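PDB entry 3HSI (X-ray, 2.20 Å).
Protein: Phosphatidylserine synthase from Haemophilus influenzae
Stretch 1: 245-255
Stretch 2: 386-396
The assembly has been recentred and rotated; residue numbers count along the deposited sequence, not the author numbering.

Stretch 1 (245-255) SVSPLFGLGAS
Stretch 2, residues 386-396: AWRLDAENGLL

Two neighbouring β-strands bind through their backbones, and their side chains must then find room on the two faces of the sheet; a pair of strands in the phosphatidylserine synthase of Haemophilus influenzae illustrates the conformations side chains adopt there. The strand that begins at Ser245 and the one that runs to Leu396 and beyond lie antiparallel, their directions 166° apart and their axes approaching to 4.5 Å. Ser247 pairs with Leu396, Leu249 with Gly394 and Gly251 with Glu392, each through two hydrogen bonds: Ser247 N to Leu396 O 2.7 Å and Leu396 N to Ser247 O 2.9 Å; Leu249 N to Gly394 O 2.8 Å and Gly394 N to Leu249 O 2.9 Å; Gly251 N to Glu392 O 2.9 Å and Glu392 N to Gly251 O 2.8 Å. Between them sit the non-hydrogen-bonded pairs Pro248-Leu395 and Phe250-Asn393, CA atoms 4.6 and 4.4 Å apart. Proline, lacking an amide hydrogen, fits such a site at no cost in hydrogen bonds between these two strands; its CA instead lies 3.4 Å from Gly394 O in a CA-H...O contact.

The backbone is extended, for example -128/115 at Ser247, -83/135 at Pro248 and -162/152 at Gly394. Leu249 (chi1 m, chi2 t) shares a face with Ser247 (t) and Leu396 (t, p). Opposite Leu249 stands Gly394, which has no side chain, and Leu249 instead makes its apolar contact diagonally, CD1 lying 4.0 Å from Leu396 CB. Glu392 (m, m, chi3 3°) starts on this face, but its end leads away.

The other face carries Pro248, Phe250, Leu395 and Asn393. Leu395 (m, t) meets Pro248, CD2 to CB 4.1 Å, while Val246 CG2 (chi1 p) approaches Leu395 CB to 3.9 Å. The ring end of Phe250 (t, chi2 74°) comes nearer the partner strand, bringing CD1 within 3.1 Å of Glu392 O and CE1 within 4.2 Å of Ala391 CB, both oblique to the ring. Asn393 (p, chi2 -17°) leads its end away, and its amide is satisfied elsewhere in the structure. The end of Leu252 (t, p), like that of Phe250, comes nearer: CD1 reaches Ala391 CB at 3.9 Å and Leu389 O at 3.5 Å.

Past the ladder, Gly253 adopts 92/168, where a CB would jam against the preceding carbonyl; its CA lies 3.4 Å from Arg388 O. Water takes over the bridging here. One molecule accepts from Gly253 N (2.9 Å to the water O) and donates to Asp390 O (2.8 Å) and Ala386 O (2.9 Å); another accepts from Ala254 N and donates to Arg388 O, each 2.9 Å from its O. Arg388 (t, t, m, chi4 90°) points its CA-to-CB bond away.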

# COMPACT_ATOMS: atom_id res chain seq x y z
N SER C 245 22.79 12.45 -25.64
CA SER C 245 21.44 11.92 -25.93
C SER C 245 20.51 11.85 -24.71
O SER C 245 20.96 11.80 -23.59
CB SER C 245 21.57 10.48 -26.48
OG SER C 245 21.90 10.55 -27.82
N VAL C 246 19.21 11.78 -24.97
CA VAL C 246 18.22 11.81 -23.91
C VAL C 246 17.17 10.72 -24.14
O VAL C 246 16.76 10.46 -25.27
CB VAL C 246 17.58 13.25 -23.74
CG1 VAL C 246 16.70 13.65 -24.96
CG2 VAL C 246 16.76 13.32 -22.46
N SER C 247 16.81 10.02 -23.06
CA SER C 247 15.75 9.00 -23.11
C SER C 247 14.68 9.24 -22.03
O SER C 247 14.99 9.14 -20.84
CB SER C 247 16.35 7.60 -22.94
OG SER C 247 15.42 6.57 -23.26
N PRO C 248 13.41 9.54 -22.43
CA PRO C 248 12.34 9.86 -21.47
C PRO C 248 11.69 8.61 -20.89
O PRO C 248 11.33 7.70 -21.61
CB PRO C 248 11.32 10.61 -22.33
CG PRO C 248 11.43 10.02 -23.66
CD PRO C 248 12.93 9.66 -23.82
N LEU C 249 11.47 8.60 -19.59
CA LEU C 249 11.15 7.36 -18.88
C LEU C 249 9.95 7.59 -18.00
O LEU C 249 9.84 8.65 -17.44
CB LEU C 249 12.35 6.96 -17.99
CG LEU C 249 13.68 6.59 -18.67
CD1 LEU C 249 14.77 6.32 -17.63
CD2 LEU C 249 13.47 5.35 -19.58
N PHE C 250 9.09 6.58 -17.85
CA PHE C 250 7.90 6.66 -16.98
C PHE C 250 7.80 5.43 -16.07
O PHE C 250 8.16 4.34 -16.45
CB PHE C 250 6.61 6.85 -17.81
CG PHE C 250 5.33 6.80 -16.98
CD1 PHE C 250 4.98 7.86 -16.14
CD2 PHE C 250 4.52 5.66 -17.00
CE1 PHE C 250 3.84 7.81 -15.37
CE2 PHE C 250 3.37 5.60 -16.23
CZ PHE C 250 3.03 6.67 -15.41
N GLY C 251 7.31 5.61 -14.87
CA GLY C 251 7.05 4.46 -14.01
C GLY C 251 5.91 4.73 -13.07
O GLY C 251 5.79 5.85 -12.54
N LEU C 252 5.08 3.72 -12.88
CA LEU C 252 4.09 3.74 -11.83
C LEU C 252 3.85 2.32 -11.35
O LEU C 252 3.49 1.49 -12.14
CB LEU C 252 2.76 4.36 -12.35
CG LEU C 252 1.48 4.22 -11.51
CD1 LEU C 252 1.65 4.85 -10.14
CD2 LEU C 252 0.21 4.79 -12.23
N GLY C 253 4.01 2.07 -10.05
CA GLY C 253 3.70 0.76 -9.49
C GLY C 253 4.94 -0.12 -9.47
O GLY C 253 5.96 0.20 -10.05
N ALA C 254 4.84 -1.24 -8.76
CA ALA C 254 6.00 -2.09 -8.48
C ALA C 254 6.42 -3.01 -9.64
O ALA C 254 7.57 -3.28 -9.80
CB ALA C 254 5.75 -2.92 -7.19
N SER C 255 5.50 -3.49 -10.47
CA SER C 255 5.87 -4.43 -11.55
C SER C 255 6.01 -3.71 -12.87
O SER C 255 5.23 -2.80 -13.16
CB SER C 255 4.82 -5.60 -11.68
N ALA C 386 7.98 6.04 -3.97
CA ALA C 386 8.35 6.12 -5.39
C ALA C 386 8.43 4.72 -6.02
O ALA C 386 8.07 4.53 -7.18
CB ALA C 386 9.65 6.87 -5.55
N TRP C 387 8.84 3.72 -5.25
CA TRP C 387 8.95 2.36 -5.80
C TRP C 387 7.64 1.58 -5.92
O TRP C 387 7.60 0.48 -6.49
CB TRP C 387 9.97 1.53 -5.01
CG TRP C 387 11.24 1.31 -5.79
CD1 TRP C 387 11.73 0.11 -6.24
CD2 TRP C 387 12.16 2.32 -6.24
NE1 TRP C 387 12.90 0.31 -6.94
CE2 TRP C 387 13.18 1.66 -6.95
CE3 TRP C 387 12.20 3.72 -6.12
CZ2 TRP C 387 14.24 2.36 -7.54
CZ3 TRP C 387 13.24 4.41 -6.72
CH2 TRP C 387 14.26 3.73 -7.40
N ARG C 388 6.56 2.12 -5.39
CA ARG C 388 5.37 1.31 -5.33
C ARG C 388 4.12 2.11 -5.55
O ARG C 388 3.20 1.64 -6.20
CB ARG C 388 5.32 0.61 -3.96
CG ARG C 388 4.24 -0.39 -3.80
CD ARG C 388 4.18 -0.87 -2.34
NE ARG C 388 5.20 -1.87 -1.98
CZ ARG C 388 6.42 -1.60 -1.50
NH1 ARG C 388 6.84 -0.34 -1.33
NH2 ARG C 388 7.25 -2.59 -1.19
N LEU C 389 4.08 3.31 -4.99
CA LEU C 389 2.83 4.06 -4.94
C LEU C 389 2.71 5.18 -5.99
O LEU C 389 1.66 5.31 -6.62
CB LEU C 389 2.57 4.61 -3.54
CG LEU C 389 2.67 3.58 -2.40
CD1 LEU C 389 2.61 4.26 -1.03
CD2 LEU C 389 1.57 2.52 -2.54
N ASP C 390 3.77 5.95 -6.20
CA ASP C 390 3.62 7.23 -6.96
C ASP C 390 3.91 7.14 -8.46
O ASP C 390 4.60 6.22 -8.91
CB ASP C 390 4.45 8.35 -6.34
CG ASP C 390 4.11 8.62 -4.86
OD1 ASP C 390 2.98 8.37 -4.42
OD2 ASP C 390 4.99 9.12 -4.13
N ALA C 391 3.36 8.07 -9.23
CA ALA C 391 3.64 8.08 -10.65
C ALA C 391 4.82 9.01 -10.90
O ALA C 391 4.82 10.16 -10.47
CB ALA C 391 2.40 8.47 -11.46
N GLU C 392 5.85 8.47 -11.55
CA GLU C 392 7.12 9.16 -11.69
C GLU C 392 7.58 9.23 -13.14
O GLU C 392 7.16 8.41 -13.98
CB GLU C 392 8.22 8.43 -10.89
CG GLU C 392 7.84 8.08 -9.44
CD GLU C 392 8.15 9.22 -8.48
OE1 GLU C 392 8.59 10.30 -8.93
OE2 GLU C 392 7.96 9.03 -7.26
N ASN C 393 8.47 10.19 -13.42
CA ASN C 393 9.15 10.15 -14.70
C ASN C 393 10.63 10.56 -14.62
O ASN C 393 11.13 10.88 -13.54
CB ASN C 393 8.38 10.89 -15.79
CG ASN C 393 8.44 12.41 -15.63
OD1 ASN C 393 8.79 12.93 -14.56
ND2 ASN C 393 8.07 13.13 -16.69
N GLY C 394 11.33 10.50 -15.75
CA GLY C 394 12.72 10.86 -15.79
C GLY C 394 13.22 11.16 -17.19
O GLY C 394 12.68 10.65 -18.19
N LEU C 395 14.23 12.02 -17.26
CA LEU C 395 15.00 12.16 -18.48
C LEU C 395 16.37 11.56 -18.19
O LEU C 395 17.14 12.07 -17.36
CB LEU C 395 15.10 13.64 -18.91
CG LEU C 395 13.77 14.39 -19.05
CD1 LEU C 395 13.97 15.90 -19.38
CD2 LEU C 395 12.86 13.71 -20.10
N LEU C 396 16.65 10.44 -18.84
CA LEU C 396 17.98 9.87 -18.77
C LEU C 396 18.85 10.46 -19.85
O LEU C 396 18.65 10.20 -21.04
CB LEU C 396 17.98 8.33 -18.85
CG LEU C 396 19.38 7.69 -18.72
CD1 LEU C 396 20.03 7.96 -17.34
CD2 LEU C 396 19.36 6.17 -19.00
O HOH W 1 5.41 3.65 -8.05
O HOH W 2 9.04 0.14 -8.97
O HOH W 3 2.72 -1.15 -6.84